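Local coordinates for N-acetylneuraminic acid outer membrane channel protein NanC (Escherichia coli, PDB 2WJR) that forms a monomeric, weakly anion-selective beta-barrel channel that lets N-acetylneuraminic acid, a sialic acid, cross the outer membrane into the bacterium, at residues A[178-190]-A[202-214]. The protein carries 1 engineered substitution. Sequence-based numbering, arbitrary orientation.
Sequences PDITPYIEYDYLD and SENSYRIGVSFKL
Y183 carries CG between its backbone N and carbonyl carbon (chi1 63°), which swings the ring across onto the backbone of G209. G209 CA sits 3.8 Å from the centroid of the Y183 ring, a CH-pi contact over the face. G209 has no side chain, and a CB there would run into the ring. E185 is extended, with CG anti to its backbone N (chi1 172°), and lies alongside R207. E185 OE1 takes a hydrogen bond from R207 NH1 at 3.0 Å, part of a salt bridge. The carboxylate and guanidinium planes are nearly perpendicular. D187 OD2 lies over the guanidinium face, 3.1 Å from R207 NH1, and pairs by charge alone. The same D187 OD2 accepts S205 OG at 2.8 Å through its anti lone pair, so the serine probably steadies the carboxylate. Losing the Y183 ring to an alanine here would probably uncover the G209 backbone and leave D3 without its phenol partner.

The opposite face of the sheet is mostly apolar and aromatic. I180 CG2 meets V210 CG2 at 3.7 Å and also touches the F212 ring. Y186 OH donates to N204 OD1 at 2.8 Å, while its ring edge packs beside Y206. Paired backbone hydrogen bonds join the antiparallel strands from T181–S211 to D187–S205. At the periplasmic end, water 2 bridges T181 OG1 and S211 O.

This is a transmembrane hairpin of the KdgM-family barrel, its connection on the extracellular side. Strand 164-174 flanks 180-188. Strand 2-9 pairs with the C-terminal strand and so closes the barrel. Across that seam Y183 OH bonds D3, and R207 NH2 forms a salt bridge with E16 of strand 14-24.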
loop_
_atom_site.group_PDB
_atom_site.type_symbol
_atom_site.label_atom_id
_atom_site.label_comp_id
_atom_site.label_asym_id
_atom_site.label_seq_id
_atom_site.Cartn_x
_atom_site.Cartn_y
_atom_site.Cartn_z
ATOM N N PRO A 178 -0.069 -14.404 -20.089
ATOM C CA PRO A 178 1.210 -13.988 -19.508
ATOM C C PRO A 178 1.337 -12.478 -19.304
ATOM O O PRO A 178 2.155 -12.049 -18.509
ATOM C CB PRO A 178 2.226 -14.479 -20.535
ATOM C CG PRO A 178 1.576 -15.707 -21.103
ATOM C CD PRO A 178 0.125 -15.342 -21.208
ATOM N N ASP A 179 0.530 -11.687 -20.002
ATOM C CA ASP A 179 0.536 -10.237 -19.825
ATOM C C ASP A 179 -0.827 -9.608 -19.445
ATOM O O ASP A 179 -0.955 -8.396 -19.476
ATOM C CB ASP A 179 1.149 -9.546 -21.061
ATOM C CG ASP A 179 0.466 -9.926 -22.347
ATOM O OD1 ASP A 179 1.183 -10.281 -23.315
ATOM O OD2 ASP A 179 -0.778 -9.871 -22.388
ATOM N N ILE A 180 -1.817 -10.429 -19.079
ATOM C CA ILE A 180 -3.096 -9.941 -18.510
ATOM C C ILE A 180 -3.443 -10.749 -17.255
ATOM O O ILE A 180 -3.656 -11.960 -17.318
ATOM C CB ILE A 180 -4.302 -10.037 -19.483
ATOM C CG1 ILE A 180 -3.999 -9.362 -20.827
ATOM C CG2 ILE A 180 -5.546 -9.398 -18.864
ATOM C CD1 ILE A 180 -5.167 -9.492 -21.829
ATOM N N THR A 181 -3.491 -10.061 -16.115
ATOM C CA THR A 181 -3.696 -10.725 -14.847
ATOM C C THR A 181 -4.834 -10.065 -14.080
ATOM O O THR A 181 -4.597 -9.146 -13.317
ATOM C CB THR A 181 -2.398 -10.710 -13.997
ATOM O OG1 THR A 181 -1.332 -11.299 -14.750
ATOM C CG2 THR A 181 -2.581 -11.491 -12.703
ATOM N N PRO A 182 -6.079 -10.528 -14.300
ATOM C CA PRO A 182 -7.181 -10.073 -13.446
ATOM C C PRO A 182 -6.964 -10.527 -12.010
ATOM O O PRO A 182 -6.342 -11.558 -11.777
ATOM C CB PRO A 182 -8.412 -10.773 -14.042
ATOM C CG PRO A 182 -7.989 -11.199 -15.419
ATOM C CD PRO A 182 -6.545 -11.535 -15.275
ATOM N N TYR A 183 -7.454 -9.749 -11.051
ATOM C CA TYR A 183 -7.380 -10.160 -9.651
ATOM C C TYR A 183 -8.559 -9.681 -8.832
ATOM O O TYR A 183 -9.242 -8.720 -9.187
ATOM C CB TYR A 183 -6.080 -9.672 -9.001
ATOM C CG TYR A 183 -5.902 -8.182 -8.930
ATOM C CD1 TYR A 183 -5.281 -7.484 -9.964
ATOM C CD2 TYR A 183 -6.315 -7.461 -7.811
ATOM C CE1 TYR A 183 -5.096 -6.101 -9.889
ATOM C CE2 TYR A 183 -6.126 -6.090 -7.724
ATOM C CZ TYR A 183 -5.514 -5.413 -8.757
ATOM O OH TYR A 183 -5.321 -4.054 -8.687
ATOM N N ILE A 184 -8.794 -10.383 -7.741
ATOM C CA ILE A 184 -9.749 -9.935 -6.736
ATOM C C ILE A 184 -9.005 -9.797 -5.421
ATOM O O ILE A 184 -7.970 -10.423 -5.222
ATOM C CB ILE A 184 -10.939 -10.902 -6.603
ATOM C CG1 ILE A 184 -10.482 -12.288 -6.186
ATOM C CG2 ILE A 184 -11.686 -10.940 -7.915
ATOM C CD1 ILE A 184 -11.631 -13.221 -5.851
ATOM N N GLU A 185 -9.541 -8.975 -4.537
ATOM C CA GLU A 185 -8.834 -8.604 -3.330
ATOM C C GLU A 185 -9.815 -8.307 -2.218
ATOM O O GLU A 185 -10.839 -7.673 -2.439
ATOM C CB GLU A 185 -7.941 -7.384 -3.614
ATOM C CG GLU A 185 -7.278 -6.754 -2.401
ATOM C CD GLU A 185 -6.374 -5.585 -2.753
ATOM O OE1 GLU A 185 -5.866 -4.911 -1.821
ATOM O OE2 GLU A 185 -6.163 -5.348 -3.951
ATOM N N TYR A 186 -9.497 -8.795 -1.029
ATOM C CA TYR A 186 -10.206 -8.404 0.172
ATOM C C TYR A 186 -9.196 -7.781 1.142
ATOM O O TYR A 186 -8.125 -8.347 1.386
ATOM C CB TYR A 186 -10.929 -9.598 0.824
ATOM C CG TYR A 186 -11.346 -9.265 2.245
ATOM C CD1 TYR A 186 -12.493 -8.514 2.493
ATOM C CD2 TYR A 186 -10.565 -9.651 3.333
ATOM C CE1 TYR A 186 -12.855 -8.162 3.787
ATOM C CE2 TYR A 186 -10.919 -9.303 4.625
ATOM C CZ TYR A 186 -12.067 -8.561 4.845
ATOM O OH TYR A 186 -12.411 -8.216 6.134
ATOM N N ASP A 187 -9.531 -6.610 1.678
ATOM C CA ASP A 187 -8.724 -6.004 2.727
ATOM C C ASP A 187 -9.584 -5.759 3.954
ATOM O O ASP A 187 -10.784 -5.466 3.842
ATOM C CB ASP A 187 -8.118 -4.669 2.288
ATOM C CG ASP A 187 -7.748 -4.658 0.848
ATOM O OD1 ASP A 187 -6.774 -5.345 0.486
ATOM O OD2 ASP A 187 -8.441 -3.974 0.067
ATOM N N TYR A 188 -8.960 -5.919 5.111
ATOM C CA TYR A 188 -9.517 -5.423 6.351
ATOM C C TYR A 188 -8.613 -4.295 6.841
ATOM O O TYR A 188 -7.409 -4.499 7.133
ATOM C CB TYR A 188 -9.653 -6.525 7.392
ATOM C CG TYR A 188 -10.288 -5.964 8.649
ATOM C CD1 TYR A 188 -9.583 -5.915 9.844
ATOM C CD2 TYR A 188 -11.568 -5.412 8.606
ATOM C CE1 TYR A 188 -10.154 -5.376 10.994
ATOM C CE2 TYR A 188 -12.148 -4.864 9.742
ATOM C CZ TYR A 188 -11.428 -4.842 10.928
ATOM O OH TYR A 188 -11.992 -4.287 12.049
ATOM N N LEU A 189 -9.177 -3.089 6.900
ATOM C CA LEU A 189 -8.390 -1.904 7.212
ATOM C C LEU A 189 -8.610 -1.391 8.652
ATOM O O LEU A 189 -8.495 -0.195 8.923
ATOM C CB LEU A 189 -8.695 -0.835 6.180
ATOM C CG LEU A 189 -8.482 -1.296 4.735
ATOM C CD1 LEU A 189 -8.828 -0.151 3.792
ATOM C CD2 LEU A 189 -7.033 -1.783 4.489
ATOM N N ASP A 190 -8.878 -2.322 9.565
ATOM C CA ASP A 190 -9.056 -2.020 10.988
ATOM C C ASP A 190 -10.360 -1.193 11.115
ATOM O O ASP A 190 -11.116 -1.065 10.162
ATOM C CB ASP A 190 -7.816 -1.258 11.499
ATOM C CG ASP A 190 -7.576 -1.422 12.994
ATOM O OD1 ASP A 190 -8.512 -1.154 13.803
ATOM O OD2 ASP A 190 -6.426 -1.756 13.362
ATOM N N SER A 202 -15.853 -0.426 11.245
ATOM C CA SER A 202 -15.187 -1.558 10.597
ATOM C C SER A 202 -15.023 -1.271 9.093
ATOM O O SER A 202 -15.994 -0.935 8.406
ATOM C CB SER A 202 -16.008 -2.823 10.821
ATOM O OG SER A 202 -15.261 -3.980 10.502
ATOM N N GLU A 203 -13.799 -1.411 8.584
ATOM C CA GLU A 203 -13.521 -1.041 7.205
ATOM C C GLU A 203 -13.095 -2.264 6.415
ATOM O O GLU A 203 -11.893 -2.558 6.281
ATOM C CB GLU A 203 -12.449 0.061 7.160
ATOM C CG GLU A 203 -12.201 0.684 5.777
ATOM C CD GLU A 203 -13.252 1.707 5.396
ATOM O OE1 GLU A 203 -12.886 2.752 4.833
ATOM O OE2 GLU A 203 -14.441 1.469 5.656
ATOM N N ASN A 204 -14.089 -3.003 5.936
ATOM C CA ASN A 204 -13.872 -4.034 4.923
ATOM C C ASN A 204 -13.702 -3.359 3.565
ATOM O O ASN A 204 -14.324 -2.338 3.282
ATOM C CB ASN A 204 -15.056 -5.001 4.871
ATOM C CG ASN A 204 -15.279 -5.699 6.168
ATOM O OD1 ASN A 204 -14.390 -6.376 6.682
ATOM N ND2 ASN A 204 -16.485 -5.544 6.726
ATOM N N SER A 205 -12.829 -3.912 2.741
ATOM C CA SER A 205 -12.517 -3.340 1.454
ATOM C C SER A 205 -12.561 -4.498 0.474
ATOM O O SER A 205 -11.962 -5.547 0.706
ATOM C CB SER A 205 -11.144 -2.651 1.477
ATOM O OG SER A 205 -10.698 -2.280 0.174
ATOM N N TYR A 206 -13.337 -4.305 -0.585
ATOM C CA TYR A 206 -13.525 -5.301 -1.620
ATOM C C TYR A 206 -13.087 -4.700 -2.924
ATOM O O TYR A 206 -13.577 -3.663 -3.335
ATOM C CB TYR A 206 -14.994 -5.711 -1.717
ATOM C CG TYR A 206 -15.545 -6.126 -0.395
ATOM C CD1 TYR A 206 -16.100 -5.188 0.470
ATOM C CD2 TYR A 206 -15.494 -7.452 0.009
ATOM C CE1 TYR A 206 -16.592 -5.561 1.691
ATOM C CE2 TYR A 206 -15.988 -7.844 1.257
ATOM C CZ TYR A 206 -16.532 -6.899 2.079
ATOM O OH TYR A 206 -17.015 -7.300 3.295
ATOM N N ARG A 207 -12.166 -5.378 -3.589
ATOM C CA ARG A 207 -11.509 -4.804 -4.739
ATOM C C ARG A 207 -11.417 -5.786 -5.878
ATOM O O ARG A 207 -11.257 -6.985 -5.677
ATOM C CB ARG A 207 -10.094 -4.368 -4.363
ATOM C CG ARG A 207 -10.033 -3.099 -3.610
ATOM C CD ARG A 207 -8.690 -2.932 -2.902
ATOM N NE ARG A 207 -8.658 -1.717 -2.085
ATOM C CZ ARG A 207 -7.594 -1.306 -1.386
ATOM N NH1 ARG A 207 -6.478 -2.025 -1.372
ATOM N NH2 ARG A 207 -7.653 -0.191 -0.679
ATOM N N ILE A 208 -11.485 -5.238 -7.078
ATOM C CA ILE A 208 -11.266 -6.010 -8.288
ATOM C C ILE A 208 -10.394 -5.191 -9.215
ATOM O O ILE A 208 -10.532 -3.967 -9.308
ATOM C CB ILE A 208 -12.591 -6.386 -8.975
ATOM C CG1 ILE A 208 -12.330 -7.308 -10.180
ATOM C CG2 ILE A 208 -13.329 -5.121 -9.392
ATOM C CD1 ILE A 208 -13.359 -8.443 -10.332
ATOM N N GLY A 209 -9.472 -5.874 -9.886
ATOM C CA GLY A 209 -8.552 -5.194 -10.773
ATOM C C GLY A 209 -7.927 -6.104 -11.807
ATOM O O GLY A 209 -8.196 -7.301 -11.864
ATOM N N VAL A 210 -7.076 -5.503 -12.627
ATOM C CA VAL A 210 -6.339 -6.246 -13.645
ATOM C C VAL A 210 -5.037 -5.528 -13.930
ATOM O O VAL A 210 -4.976 -4.302 -13.983
ATOM C CB VAL A 210 -7.174 -6.432 -14.948
ATOM C CG1 VAL A 210 -7.702 -5.112 -15.419
ATOM C CG2 VAL A 210 -6.360 -7.133 -16.041
ATOM N N SER A 211 -3.989 -6.317 -14.092
ATOM C CA SER A 211 -2.683 -5.797 -14.413
ATOM C C SER A 211 -2.311 -6.263 -15.816
ATOM O O SER A 211 -2.479 -7.430 -16.136
ATOM C CB SER A 211 -1.640 -6.312 -13.422
ATOM O OG SER A 211 -0.378 -5.771 -13.739
ATOM N N PHE A 212 -1.781 -5.339 -16.607
ATOM C CA PHE A 212 -1.359 -5.586 -17.986
ATOM C C PHE A 212 0.140 -5.390 -18.144
ATOM O O PHE A 212 0.636 -4.290 -17.896
ATOM C CB PHE A 212 -2.037 -4.598 -18.910
ATOM C CG PHE A 212 -3.533 -4.665 -18.891
ATOM C CD1 PHE A 212 -4.276 -3.751 -18.157
ATOM C CD2 PHE A 212 -4.200 -5.615 -19.647
ATOM C CE1 PHE A 212 -5.673 -3.793 -18.166
ATOM C CE2 PHE A 212 -5.596 -5.663 -19.676
ATOM C CZ PHE A 212 -6.334 -4.755 -18.930
ATOM N N LYS A 213 0.846 -6.444 -18.554
ATOM C CA LYS A 213 2.278 -6.348 -18.891
ATOM C C LYS A 213 2.446 -5.894 -20.322
ATOM O O LYS A 213 1.515 -5.994 -21.122
ATOM C CB LYS A 213 2.974 -7.694 -18.762
ATOM C CG LYS A 213 2.971 -8.312 -17.405
ATOM C CD LYS A 213 3.776 -9.606 -17.436
ATOM C CE LYS A 213 3.532 -10.435 -16.193
ATOM N NZ LYS A 213 3.877 -9.662 -14.962
ATOM N N LEU A 214 3.647 -5.430 -20.659
ATOM C CA LEU A 214 3.936 -5.056 -22.049
ATOM C C LEU A 214 4.048 -6.314 -22.934
ATOM O O LEU A 214 4.348 -7.439 -22.485
ATOM C CB LEU A 214 5.182 -4.150 -22.146
ATOM C CG LEU A 214 5.139 -3.134 -23.311
ATOM C CD1 LEU A 214 5.880 -1.825 -23.005
ATOM C CD2 LEU A 214 5.649 -3.756 -24.600
ATOM O OXT LEU A 214 3.790 -6.235 -24.143
HETATM O O HOH W 1 -1.043 -6.526 -21.821
HETATM O O HOH W 2 -0.129 -9.220 -16.310
#